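Local coordinates for lipopolysaccharide export system protein LptC (Vibrio cholerae, PDB 6MJP) that probably helps move lipopolysaccharide from the inner membrane to the outer membrane by passing it on to the periplasmic protein LptA, at residues E45-I50 with I65-Y70; D113-K118 with L129-M134; P81-Y86 with I136-R141; R141-D146 with G165-H170. All coordinates share one frame; numbering follows the deposited sequence.

How the contacts relate
Contact 3 is the buried member: apolar tips meet between the two sheets, with no hydrogen bond assigned. Contacts 1 and 2 are partly buried, and contact 4 lies at the surface. Contact 2 is a hairpin within one sheet, and contact 4 pairs strands 142-144 and 164-166 at the edge of the other; backbone bonds join the strands in both, with aromatic packing added in contact 4. Contact 1 spans a corner where the chain passes between sheets, with one backbone bond and a leucine pair. Contacts 3 and 4 share R141 and have centres about 10 Å apart, whereas those of contacts 1 and 4 are about 24 Å apart. Strands 134-137 and 142-144 are neighbours.

Contact 1. Residues E45-I50 with I65-Y70; sequences ENLENI and IHLDHY
N46 and I65 supply the polar link: N46 N donates to I65 O at 3.0 Å. The donor stands above the carbonyl plane, 65° out of it. The same oxygen also takes a C-H contact from E45 CA.

Between side chains, E45 meets H66. E45 CG lies anti to its own carbonyl carbon (chi1 -66°) and comes to the rim of the imidazole near the ring plane, 3.4 Å from H66 ND1. The carboxylate and the ring are turned 70° apart.

The apolar part is a leucine pair whose side chains cross at about a right angle. L47 CD1 touches L67 CB at 3.5 Å and L67 CD2 at 3.7 Å.

I65 and H66 both face K79, a classic beta bulge at the point where the chain turns a corner. Strand 47-52 belongs to one sheet and strand 66-69 to the other, so the leucines meet between the sheets, with F78 of strand 76-79 against L67. At the edge away from strand 58-64, strand 47-52 pairs antiparallel with a strand of the predicted permease chain, and the sheet continues across that interface.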
loop_
_atom_site.group_PDB
_atom_site.type_symbol
_atom_site.label_atom_id
_atom_site.label_comp_id
_atom_site.label_asym_id
_atom_site.label_seq_id
_atom_site.Cartn_x
_atom_site.Cartn_y
_atom_site.Cartn_z
ATOM N N GLU C 45 -53.206 14.530 1.006
ATOM C CA GLU C 45 -54.115 15.503 1.596
ATOM C C GLU C 45 -54.240 16.721 0.693
ATOM O O GLU C 45 -53.280 17.117 0.024
ATOM C CB GLU C 45 -53.656 15.929 2.995
ATOM C CG GLU C 45 -53.713 14.802 4.013
ATOM C CD GLU C 45 -53.255 15.228 5.391
ATOM O OE1 GLU C 45 -52.676 16.327 5.514
ATOM O OE2 GLU C 45 -53.475 14.463 6.355
ATOM N N ASN C 46 -55.440 17.312 0.693
ATOM C CA ASN C 46 -55.805 18.403 -0.213
ATOM C C ASN C 46 -55.619 17.981 -1.674
ATOM O O ASN C 46 -54.803 18.531 -2.417
ATOM C CB ASN C 46 -55.008 19.674 0.104
ATOM C CG ASN C 46 -55.414 20.846 -0.762
ATOM O OD1 ASN C 46 -56.515 20.872 -1.305
ATOM N ND2 ASN C 46 -54.518 21.815 -0.909
ATOM N N LEU C 47 -56.406 16.986 -2.082
ATOM C CA LEU C 47 -56.270 16.385 -3.402
ATOM C C LEU C 47 -57.411 16.787 -4.326
ATOM O O LEU C 47 -58.556 16.974 -3.902
ATOM C CB LEU C 47 -56.222 14.860 -3.319
ATOM C CG LEU C 47 -55.059 14.260 -2.554
ATOM C CD1 LEU C 47 -54.795 12.857 -3.059
ATOM C CD2 LEU C 47 -53.828 15.127 -2.714
ATOM N N GLU C 48 -57.078 16.900 -5.606
ATOM C CA GLU C 48 -58.050 17.101 -6.667
ATOM C C GLU C 48 -57.714 16.078 -7.737
ATOM O O GLU C 48 -56.759 16.266 -8.495
ATOM C CB GLU C 48 -57.991 18.524 -7.213
ATOM C CG GLU C 48 -58.938 18.772 -8.364
ATOM C CD GLU C 48 -58.487 19.913 -9.245
ATOM O OE1 GLU C 48 -57.271 20.194 -9.279
ATOM O OE2 GLU C 48 -59.349 20.533 -9.899
ATOM N N ASN C 49 -58.452 14.969 -7.764
ATOM C CA ASN C 49 -58.218 13.907 -8.735
ATOM C C ASN C 49 -59.297 13.978 -9.806
ATOM O O ASN C 49 -60.489 13.820 -9.517
ATOM C CB ASN C 49 -58.158 12.523 -8.082
ATOM C CG ASN C 49 -59.329 12.241 -7.172
ATOM O OD1 ASN C 49 -59.308 12.574 -5.986
ATOM N ND2 ASN C 49 -60.352 11.601 -7.716
ATOM N N ILE C 50 -58.861 14.221 -11.035
ATOM C CA ILE C 50 -59.721 14.389 -12.199
ATOM C C ILE C 50 -59.698 13.097 -12.998
ATOM O O ILE C 50 -58.620 12.554 -13.268
ATOM C CB ILE C 50 -59.227 15.552 -13.071
ATOM C CG1 ILE C 50 -58.959 16.785 -12.209
ATOM C CG2 ILE C 50 -60.197 15.811 -14.207
ATOM C CD1 ILE C 50 -58.412 17.944 -12.985
ATOM N N ILE C 65 -60.087 16.426 1.023
ATOM C CA ILE C 65 -59.021 16.857 1.920
ATOM C C ILE C 65 -58.101 15.710 2.302
ATOM O O ILE C 65 -57.016 15.950 2.858
ATOM C CB ILE C 65 -59.581 17.505 3.204
ATOM C CG1 ILE C 65 -60.212 16.449 4.114
ATOM C CG2 ILE C 65 -60.600 18.580 2.861
ATOM C CD1 ILE C 65 -60.588 16.975 5.482
ATOM N N HIS C 66 -58.491 14.472 2.014
ATOM C CA HIS C 66 -57.700 13.314 2.394
ATOM C C HIS C 66 -58.080 12.153 1.491
ATOM O O HIS C 66 -59.266 11.922 1.232
ATOM C CB HIS C 66 -57.923 12.956 3.864
ATOM C CG HIS C 66 -57.031 11.865 4.356
ATOM N ND1 HIS C 66 -55.658 11.974 4.349
ATOM C CD2 HIS C 66 -57.311 10.641 4.858
ATOM C CE1 HIS C 66 -55.128 10.863 4.831
ATOM N NE2 HIS C 66 -56.111 10.038 5.148
ATOM N N LEU C 67 -57.068 11.427 1.018
ATOM C CA LEU C 67 -57.266 10.350 0.059
ATOM C C LEU C 67 -56.312 9.209 0.357
ATOM O O LEU C 67 -55.119 9.438 0.565
ATOM C CB LEU C 67 -57.048 10.842 -1.373
ATOM C CG LEU C 67 -57.441 9.802 -2.413
ATOM C CD1 LEU C 67 -58.808 9.261 -2.044
ATOM C CD2 LEU C 67 -57.444 10.403 -3.808
ATOM N N ASP C 68 -56.832 7.984 0.359
ATOM C CA ASP C 68 -56.044 6.793 0.662
ATOM C C ASP C 68 -56.362 5.722 -0.376
ATOM O O ASP C 68 -57.514 5.286 -0.488
ATOM C CB ASP C 68 -56.338 6.286 2.075
ATOM C CG ASP C 68 -56.096 7.346 3.145
ATOM O OD1 ASP C 68 -55.177 8.171 2.980
ATOM O OD2 ASP C 68 -56.828 7.349 4.159
ATOM N N HIS C 69 -55.348 5.304 -1.132
ATOM C CA HIS C 69 -55.498 4.279 -2.160
ATOM C C HIS C 69 -54.975 2.959 -1.639
ATOM O O HIS C 69 -53.863 2.898 -1.114
ATOM C CB HIS C 69 -54.744 4.665 -3.434
ATOM C CG HIS C 69 -55.291 4.044 -4.683
ATOM N ND1 HIS C 69 -54.970 4.507 -5.943
ATOM C CD2 HIS C 69 -56.141 3.007 -4.871
ATOM C CE1 HIS C 69 -55.595 3.779 -6.847
ATOM N NE2 HIS C 69 -56.312 2.862 -6.225
ATOM N N TYR C 70 -55.780 1.908 -1.765
ATOM C CA TYR C 70 -55.378 0.584 -1.311
ATOM C C TYR C 70 -55.085 -0.328 -2.498
ATOM O O TYR C 70 -55.657 -0.168 -3.581
ATOM C CB TYR C 70 -56.449 -0.026 -0.426
ATOM C CG TYR C 70 -56.664 0.693 0.886
ATOM C CD1 TYR C 70 -56.014 0.276 2.038
ATOM C CD2 TYR C 70 -57.519 1.787 0.976
ATOM C CE1 TYR C 70 -56.210 0.915 3.241
ATOM C CE2 TYR C 70 -57.721 2.440 2.182
ATOM C CZ TYR C 70 -57.058 1.997 3.310
ATOM O OH TYR C 70 -57.244 2.630 4.516
#

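Contact 2. Residues D113-K118 with L129-M134; sequences DDVLAK and LTTSEM
V115 and T131 touch across a contact that holds no aromatic ring; its flat groups are peptides, joined by N-H to O=C bonds. V115 N donates to T131 O at 3.1 Å. Two pairs further on, L129 N donates to A117 O at 2.9 Å. The return bonds, T131 N to V115 O and A117 N to L129 O, are weak. V115 with T131 and A117 with L129 are thus hydrogen-bonded antiparallel pairs, and L116 with T130 between them is a non-hydrogen-bonded pair. Strands 115-119 and 128-131 form a beta hairpin; the axes of their short segments come within 4.8 Å at 167°, nearly antiparallel.

One face of the sheet carries V115, T131, A117 and L129. V115 and T131 lie side by side, pointing the same way, and V115 CG1 meets T131 CG2 at 3.9 Å. T131 OG1 is anti to its backbone N (chi1 180°), and this hydroxyl bonds P148 O of the adjoining strand 148-152, while the methyl serves V115. Next along, A117 CB rests 4.0 Å from L129 CB. The face of L116 and T130 is thinner: L116 CD1 reaches T130 CG2 at 4.2 Å.

The polar load therefore falls on the backbone. The side chains add apolar packing through methyl groups and the CB of L129, mostly on the buried face, and the threonine hydroxyl there is satisfied by the next strand, tying the hairpin into the wider sheet.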
loop_
_atom_site.group_PDB
_atom_site.type_symbol
_atom_site.label_atom_id
_atom_site.label_comp_id
_atom_site.label_asym_id
_atom_site.label_seq_id
_atom_site.Cartn_x
_atom_site.Cartn_y
_atom_site.Cartn_z
ATOM N N ASP C 113 -71.529 10.503 5.478
ATOM C CA ASP C 113 -71.913 11.477 6.476
ATOM C C ASP C 113 -72.257 12.822 5.844
ATOM O O ASP C 113 -71.413 13.485 5.216
ATOM C CB ASP C 113 -70.832 11.592 7.521
ATOM C CG ASP C 113 -70.979 10.532 8.617
ATOM O OD1 ASP C 113 -72.043 9.822 8.723
ATOM O OD2 ASP C 113 -70.025 10.394 9.374
ATOM N N ASP C 114 -73.541 13.187 5.945
ATOM C CA ASP C 114 -74.054 14.465 5.447
ATOM C C ASP C 114 -73.762 14.606 3.965
ATOM O O ASP C 114 -72.804 15.291 3.589
ATOM C CB ASP C 114 -73.439 15.644 6.220
ATOM C CG ASP C 114 -74.075 15.845 7.565
ATOM O OD1 ASP C 114 -75.114 15.228 7.793
ATOM O OD2 ASP C 114 -73.501 16.619 8.388
ATOM N N VAL C 115 -74.609 14.008 3.130
ATOM C CA VAL C 115 -74.462 14.081 1.677
ATOM C C VAL C 115 -75.219 15.291 1.146
ATOM O O VAL C 115 -76.374 15.517 1.513
ATOM C CB VAL C 115 -74.967 12.791 1.016
ATOM C CG1 VAL C 115 -75.061 12.967 -0.504
ATOM C CG2 VAL C 115 -74.063 11.619 1.386
ATOM N N LEU C 116 -74.563 16.081 0.300
ATOM C CA LEU C 116 -75.186 17.199 -0.393
ATOM C C LEU C 116 -74.997 17.024 -1.896
ATOM O O LEU C 116 -74.002 16.445 -2.344
ATOM C CB LEU C 116 -74.586 18.534 0.076
ATOM C CG LEU C 116 -74.797 19.812 -0.739
ATOM C CD1 LEU C 116 -76.236 20.259 -0.650
ATOM C CD2 LEU C 116 -73.863 20.917 -0.264
ATOM N N ALA C 117 -75.956 17.526 -2.676
ATOM C CA ALA C 117 -75.906 17.378 -4.131
ATOM C C ALA C 117 -76.588 18.574 -4.781
ATOM O O ALA C 117 -77.817 18.654 -4.784
ATOM C CB ALA C 117 -76.567 16.074 -4.574
ATOM N N LYS C 118 -75.809 19.490 -5.343
ATOM C CA LYS C 118 -76.363 20.662 -6.004
ATOM C C LYS C 118 -76.347 20.484 -7.519
ATOM O O LYS C 118 -75.460 19.834 -8.080
ATOM C CB LYS C 118 -75.590 21.927 -5.624
ATOM C CG LYS C 118 -75.559 22.217 -4.134
ATOM N N LEU C 129 -80.353 18.438 -3.393
ATOM C CA LEU C 129 -80.714 17.102 -2.933
ATOM C C LEU C 129 -79.826 16.738 -1.751
ATOM O O LEU C 129 -78.611 16.954 -1.800
ATOM C CB LEU C 129 -80.559 16.075 -4.064
ATOM C CG LEU C 129 -81.114 14.654 -3.925
ATOM C CD1 LEU C 129 -81.184 14.010 -5.292
ATOM C CD2 LEU C 129 -80.281 13.786 -2.999
ATOM N N THR C 130 -80.430 16.185 -0.695
ATOM C CA THR C 130 -79.689 15.778 0.496
ATOM C C THR C 130 -80.144 14.393 0.950
ATOM O O THR C 130 -81.303 14.014 0.764
ATOM C CB THR C 130 -79.855 16.778 1.659
ATOM O OG1 THR C 130 -81.245 16.966 1.953
ATOM C CG2 THR C 130 -79.221 18.118 1.314
ATOM N N THR C 131 -79.220 13.641 1.546
ATOM C CA THR C 131 -79.505 12.295 2.026
ATOM C C THR C 131 -78.363 11.852 2.947
ATOM O O THR C 131 -77.366 12.549 3.139
ATOM C CB THR C 131 -79.724 11.294 0.878
ATOM O OG1 THR C 131 -79.996 9.997 1.415
ATOM C CG2 THR C 131 -78.500 11.211 -0.020
ATOM N N SER C 132 -78.526 10.668 3.523
ATOM C CA SER C 132 -77.538 10.141 4.459
ATOM C C SER C 132 -76.421 9.446 3.689
ATOM O O SER C 132 -75.273 9.914 3.669
ATOM C CB SER C 132 -78.225 9.216 5.460
ATOM O OG SER C 132 -79.213 9.876 6.245
ATOM N N GLU C 133 -76.762 8.364 3.013
ATOM C CA GLU C 133 -75.824 7.552 2.263
ATOM C C GLU C 133 -76.258 7.386 0.813
ATOM O O GLU C 133 -77.426 7.095 0.533
ATOM C CB GLU C 133 -75.676 6.181 2.879
ATOM C CG GLU C 133 -74.968 5.228 2.003
ATOM C CD GLU C 133 -75.901 4.208 1.346
ATOM O OE1 GLU C 133 -77.094 4.138 1.694
ATOM O OE2 GLU C 133 -75.430 3.464 0.464
ATOM N N MET C 134 -75.301 7.528 -0.112
ATOM C CA MET C 134 -75.598 7.394 -1.533
ATOM C C MET C 134 -74.417 6.790 -2.286
ATOM O O MET C 134 -73.262 7.179 -2.075
ATOM C CB MET C 134 -75.968 8.752 -2.122
#

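Contact 3. Residues P81-Y86 with I136-R141; sequences PILKVY and IQLKSR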
loop_
_atom_site.group_PDB
_atom_site.type_symbol
_atom_site.label_atom_id
_atom_site.label_comp_id
_atom_site.label_asym_id
_atom_site.label_seq_id
_atom_site.Cartn_x
_atom_site.Cartn_y
_atom_site.Cartn_z
ATOM N N PRO C 81 -65.175 14.392 0.571
ATOM C CA PRO C 81 -64.980 14.542 -0.871
ATOM C C PRO C 81 -65.947 15.554 -1.479
ATOM O O PRO C 81 -66.965 15.932 -0.895
ATOM C CB PRO C 81 -65.213 13.122 -1.403
ATOM C CG PRO C 81 -66.227 12.566 -0.481
ATOM C CD PRO C 81 -65.954 13.181 0.886
ATOM N N ILE C 82 -65.594 16.009 -2.680
ATOM C CA ILE C 82 -66.411 16.946 -3.444
ATOM C C ILE C 82 -66.398 16.466 -4.884
ATOM O O ILE C 82 -65.369 16.565 -5.559
ATOM C CB ILE C 82 -65.892 18.387 -3.361
ATOM C CG1 ILE C 82 -65.939 18.902 -1.924
ATOM C CG2 ILE C 82 -66.653 19.287 -4.330
ATOM C CD1 ILE C 82 -65.216 20.208 -1.733
ATOM N N LEU C 83 -67.525 15.953 -5.364
ATOM C CA LEU C 83 -67.591 15.364 -6.696
ATOM C C LEU C 83 -68.309 16.302 -7.654
ATOM O O LEU C 83 -69.508 16.550 -7.504
ATOM C CB LEU C 83 -68.302 14.014 -6.672
ATOM C CG LEU C 83 -68.531 13.460 -8.081
ATOM C CD1 LEU C 83 -67.217 13.215 -8.814
ATOM C CD2 LEU C 83 -69.319 12.196 -7.999
ATOM N N LYS C 84 -67.597 16.782 -8.660
ATOM C CA LYS C 84 -68.200 17.596 -9.702
ATOM C C LYS C 84 -68.436 16.729 -10.934
ATOM O O LYS C 84 -67.485 16.206 -11.520
ATOM C CB LYS C 84 -67.309 18.791 -10.030
ATOM C CG LYS C 84 -66.800 19.505 -8.782
ATOM C CD LYS C 84 -65.796 20.598 -9.117
ATOM C CE LYS C 84 -65.394 21.384 -7.873
ATOM N NZ LYS C 84 -66.556 22.066 -7.228
ATOM N N VAL C 85 -69.699 16.561 -11.315
ATOM C CA VAL C 85 -70.039 15.819 -12.525
ATOM C C VAL C 85 -70.100 16.793 -13.690
ATOM O O VAL C 85 -70.572 17.925 -13.548
ATOM C CB VAL C 85 -71.365 15.055 -12.361
ATOM C CG1 VAL C 85 -71.622 14.179 -13.575
ATOM C CG2 VAL C 85 -71.317 14.200 -11.112
ATOM N N TYR C 86 -69.601 16.368 -14.845
ATOM C CA TYR C 86 -69.513 17.229 -16.014
ATOM C C TYR C 86 -70.217 16.582 -17.194
ATOM O O TYR C 86 -69.970 15.413 -17.506
ATOM C CB TYR C 86 -68.062 17.521 -16.385
ATOM C CG TYR C 86 -67.339 18.437 -15.428
ATOM C CD1 TYR C 86 -66.756 17.937 -14.274
ATOM C CD2 TYR C 86 -67.221 19.799 -15.687
ATOM C CE1 TYR C 86 -66.082 18.763 -13.395
ATOM C CE2 TYR C 86 -66.548 20.637 -14.811
ATOM C CZ TYR C 86 -65.979 20.111 -13.664
ATOM O OH TYR C 86 -65.305 20.924 -12.777
ATOM N N ILE C 136 -73.040 5.963 -6.289
ATOM C CA ILE C 136 -73.196 6.340 -7.690
ATOM C C ILE C 136 -72.095 5.672 -8.506
ATOM O O ILE C 136 -70.963 5.515 -8.035
ATOM C CB ILE C 136 -73.185 7.876 -7.882
ATOM C CG1 ILE C 136 -71.791 8.466 -7.808
ATOM C CG2 ILE C 136 -73.975 8.580 -6.793
ATOM C CD1 ILE C 136 -71.849 9.969 -7.808
ATOM N N GLN C 137 -72.439 5.262 -9.726
ATOM C CA GLN C 137 -71.486 4.684 -10.673
ATOM C C GLN C 137 -71.132 5.752 -11.698
ATOM O O GLN C 137 -71.865 5.960 -12.663
ATOM C CB GLN C 137 -72.069 3.451 -11.351
ATOM C CG GLN C 137 -72.327 2.301 -10.416
ATOM C CD GLN C 137 -72.683 1.038 -11.158
ATOM O OE1 GLN C 137 -72.639 0.994 -12.389
ATOM N NE2 GLN C 137 -73.041 -0.003 -10.416
ATOM N N LEU C 138 -69.980 6.397 -11.504
ATOM C CA LEU C 138 -69.608 7.561 -12.305
ATOM C C LEU C 138 -69.617 7.278 -13.802
ATOM O O LEU C 138 -69.947 8.169 -14.595
ATOM C CB LEU C 138 -68.238 8.056 -11.848
ATOM C CG LEU C 138 -68.408 8.832 -10.543
ATOM C CD1 LEU C 138 -67.088 9.091 -9.838
ATOM C CD2 LEU C 138 -69.111 10.126 -10.864
ATOM N N LYS C 139 -69.260 6.059 -14.208
ATOM C CA LYS C 139 -69.359 5.686 -15.615
ATOM C C LYS C 139 -70.794 5.812 -16.119
ATOM O O LYS C 139 -71.085 6.617 -17.011
ATOM C CB LYS C 139 -68.825 4.268 -15.819
ATOM C CG LYS C 139 -69.129 3.320 -14.672
ATOM N N SER C 140 -71.714 5.020 -15.561
ATOM C CA SER C 140 -73.104 5.091 -15.996
ATOM C C SER C 140 -73.850 6.272 -15.398
ATOM O O SER C 140 -74.927 6.613 -15.893
ATOM C CB SER C 140 -73.847 3.802 -15.639
ATOM O OG SER C 140 -73.883 3.601 -14.235
ATOM N N ARG C 141 -73.312 6.884 -14.345
ATOM C CA ARG C 141 -73.939 7.947 -13.561
ATOM C C ARG C 141 -75.191 7.487 -12.815
ATOM O O ARG C 141 -75.879 8.311 -12.200
ATOM C CB ARG C 141 -74.249 9.171 -14.431
ATOM C CG ARG C 141 -73.050 10.089 -14.564
ATOM C CD ARG C 141 -73.003 10.787 -15.907
ATOM N NE ARG C 141 -71.828 11.647 -16.008
ATOM C CZ ARG C 141 -70.586 11.201 -16.171
ATOM N NH1 ARG C 141 -70.348 9.899 -16.243
ATOM N NH2 ARG C 141 -69.577 12.060 -16.261
#
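L83, on strand 82-87, and the pair I136 and L138 on segment 136-141 meet between the two sheets of the beta-jellyroll characteristic of the LptC periplasmic domain. The backbones stay well apart, the nearest CA atoms being those of V85 and L138 at 8.3 Å, so side chains make nearly all of the contact.

The tight part is all methyl groups. L83 CG lies anti to its backbone N (chi1 173°), and the side chain points toward segment 136-141; its CD2 meets two partners tip to tip. L83 CD2 touches I136 CD1 at 3.4 Å and L138 CD2 at 3.5 Å. Both partners are buried, as L83 is, and the cluster is continued by L109 of strand 108-111, against L83 and I136, and by Y60 of strand 58-64, against L83 and L138.

Toward the partly exposed Y86 and R141 the contact becomes looser and more polar. The arginine chain bends at chi2 (147°) and meets V85 tip to tip, with V85 CG1 lying 3.5 Å from R141 NE, oblique to the guanidinium plane. No hydrogen bond across the two segments is assigned here. The guanidinium is instead held weakly by N59, whose OD1 accepts from R141 NH1. At the rim of that group, near its plane, Y86 O stands 3.6 Å from R141 NH2.

Contact 4. Residues R141-D146 with G165-H170; sequences RDFWAD and GNFADH
F143 lays its ring flat over the backbone of its cross-strand neighbour G165, with which it forms an antiparallel hydrogen-bonded pair. F143 CG takes the crowded position, between the backbone N and the carbonyl carbon (chi1 55°). G165 C lies 3.3 Å above the F143 ring plane, over its centre, and G165 CA makes a CH-pi contact 3.7 Å from the F143 centroid. This matches the aromatic covering of a cross-strand glycine known in antiparallel sheets.

F167 lies on the other side of the F143 ring plane from G165. Its CG is anti to the carbonyl carbon (chi1 -61°), and F143 CE2 stands over the centre of the F167 ring. The F143 and F167 centroids are 4.4 Å apart with planes at 38°, an oblique pair. F167 also meets the ring of W94.

On the opposite face of the sheet, D142 and N166 run side by side, pointing the same way, their carboxylate and amide planes steeply turned against each other. N166 CG lies between the backbone N and the carbonyl carbon, and N166 ND2 donates weakly to D142 OD1 at 3.4 Å. Along the backbone, F167 N bonds R141 O at 3.0 Å.

The chemistry differs between the faces: a weak amide-to-carboxylate link accompanies the strands on one, while on the other carbon-rich ring surface covers glycine, consistent with dispersion supplying much of the side-chain attraction at this sheet edge.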
loop_
_atom_site.group_PDB
_atom_site.type_symbol
_atom_site.label_atom_id
_atom_site.label_comp_id
_atom_site.label_asym_id
_atom_site.label_seq_id
_atom_site.Cartn_x
_atom_site.Cartn_y
_atom_site.Cartn_z
ATOM N N ARG C 141 -73.312 6.884 -14.345
ATOM C CA ARG C 141 -73.939 7.947 -13.561
ATOM C C ARG C 141 -75.191 7.487 -12.815
ATOM O O ARG C 141 -75.879 8.311 -12.200
ATOM C CB ARG C 141 -74.249 9.171 -14.431
ATOM C CG ARG C 141 -73.050 10.089 -14.564
ATOM C CD ARG C 141 -73.003 10.787 -15.907
ATOM N NE ARG C 141 -71.828 11.647 -16.008
ATOM C CZ ARG C 141 -70.586 11.201 -16.171
ATOM N NH1 ARG C 141 -70.348 9.899 -16.243
ATOM N NH2 ARG C 141 -69.577 12.060 -16.261
ATOM N N ASP C 142 -75.492 6.191 -12.829
ATOM C CA ASP C 142 -76.644 5.686 -12.093
ATOM C C ASP C 142 -76.365 5.738 -10.597
ATOM O O ASP C 142 -75.277 5.375 -10.145
ATOM C CB ASP C 142 -76.968 4.253 -12.524
ATOM C CG ASP C 142 -77.283 4.136 -14.012
ATOM O OD1 ASP C 142 -77.199 5.154 -14.728
ATOM O OD2 ASP C 142 -77.613 3.019 -14.467
ATOM N N PHE C 143 -77.344 6.194 -9.819
ATOM C CA PHE C 143 -77.149 6.308 -8.383
ATOM C C PHE C 143 -78.245 5.579 -7.621
ATOM O O PHE C 143 -79.390 5.494 -8.067
ATOM C CB PHE C 143 -77.065 7.778 -7.916
ATOM C CG PHE C 143 -78.239 8.643 -8.305
ATOM C CD1 PHE C 143 -79.406 8.658 -7.542
ATOM C CD2 PHE C 143 -78.150 9.496 -9.398
ATOM C CE1 PHE C 143 -80.469 9.481 -7.889
ATOM C CE2 PHE C 143 -79.215 10.323 -9.755
ATOM C CZ PHE C 143 -80.367 10.320 -8.996
ATOM N N TRP C 144 -77.869 5.042 -6.464
ATOM C CA TRP C 144 -78.787 4.371 -5.560
ATOM C C TRP C 144 -78.738 5.050 -4.198
ATOM O O TRP C 144 -77.694 5.557 -3.774
ATOM C CB TRP C 144 -78.445 2.879 -5.396
ATOM C CG TRP C 144 -78.597 2.041 -6.638
ATOM C CD1 TRP C 144 -79.081 2.442 -7.848
ATOM C CD2 TRP C 144 -78.258 0.652 -6.784
ATOM N NE1 TRP C 144 -79.067 1.394 -8.738
ATOM C CE2 TRP C 144 -78.564 0.284 -8.109
ATOM C CE3 TRP C 144 -77.724 -0.313 -5.922
ATOM C CZ2 TRP C 144 -78.356 -1.006 -8.594
ATOM C CZ3 TRP C 144 -77.519 -1.595 -6.405
ATOM C CH2 TRP C 144 -77.833 -1.930 -7.728
ATOM N N ALA C 145 -79.881 5.052 -3.516
ATOM C CA ALA C 145 -79.976 5.554 -2.151
ATOM C C ALA C 145 -81.091 4.799 -1.446
ATOM O O ALA C 145 -82.218 4.758 -1.948
ATOM C CB ALA C 145 -80.250 7.059 -2.128
ATOM N N ASP C 146 -80.783 4.209 -0.289
ATOM C CA ASP C 146 -81.716 3.333 0.413
ATOM C C ASP C 146 -82.216 3.907 1.736
ATOM O O ASP C 146 -82.880 3.192 2.495
ATOM C CB ASP C 146 -81.065 1.968 0.653
ATOM N N GLY C 165 -81.846 6.769 -9.153
ATOM C CA GLY C 165 -81.801 7.378 -10.464
ATOM C C GLY C 165 -80.425 7.476 -11.119
ATOM O O GLY C 165 -79.496 6.769 -10.727
ATOM N N ASN C 166 -80.290 8.305 -12.142
ATOM C CA ASN C 166 -78.987 8.595 -12.707
ATOM C C ASN C 166 -78.900 10.039 -13.134
ATOM O O ASN C 166 -79.879 10.627 -13.597
ATOM C CB ASN C 166 -78.697 7.716 -13.931
ATOM C CG ASN C 166 -79.803 7.785 -14.981
ATOM O OD1 ASN C 166 -80.816 8.483 -14.809
ATOM N ND2 ASN C 166 -79.610 7.057 -16.080
ATOM N N PHE C 167 -77.734 10.606 -12.961
ATOM C CA PHE C 167 -77.541 11.939 -13.462
ATOM C C PHE C 167 -77.275 11.952 -14.964
ATOM O O PHE C 167 -77.146 13.038 -15.534
ATOM C CB PHE C 167 -76.396 12.609 -12.720
ATOM C CG PHE C 167 -76.637 12.742 -11.254
ATOM C CD1 PHE C 167 -77.499 13.703 -10.775
ATOM C CD2 PHE C 167 -75.999 11.910 -10.350
ATOM C CE1 PHE C 167 -77.718 13.854 -9.425
ATOM C CE2 PHE C 167 -76.206 12.049 -8.996
ATOM C CZ PHE C 167 -77.072 13.024 -8.525
ATOM N N ALA C 168 -77.213 10.795 -15.634
ATOM C CA ALA C 168 -77.050 10.786 -17.084
ATOM C C ALA C 168 -78.113 11.667 -17.735
ATOM O O ALA C 168 -77.800 12.674 -18.402
ATOM C CB ALA C 168 -77.153 9.353 -17.648
ATOM N N ASP C 169 -79.376 11.299 -17.514
ATOM C CA ASP C 169 -80.530 11.860 -18.231
ATOM C C ASP C 169 -81.477 12.588 -17.273
ATOM O O ASP C 169 -82.654 12.907 -17.662
ATOM C CB ASP C 169 -81.316 10.717 -18.960
ATOM N N HIS C 170 -81.014 12.867 -16.058
ATOM C CA HIS C 170 -81.893 13.195 -14.925
ATOM C C HIS C 170 -83.025 12.191 -14.760
ATOM O O HIS C 170 -84.132 12.542 -14.330
ATOM C CB HIS C 170 -82.539 14.592 -15.004
ATOM C CG HIS C 170 -81.649 15.634 -15.576
ATOM N ND1 HIS C 170 -80.898 16.500 -14.810
ATOM C CD2 HIS C 170 -81.347 15.926 -16.862
ATOM C CE1 HIS C 170 -80.178 17.281 -15.600
ATOM N NE2 HIS C 170 -80.444 16.964 -16.851
#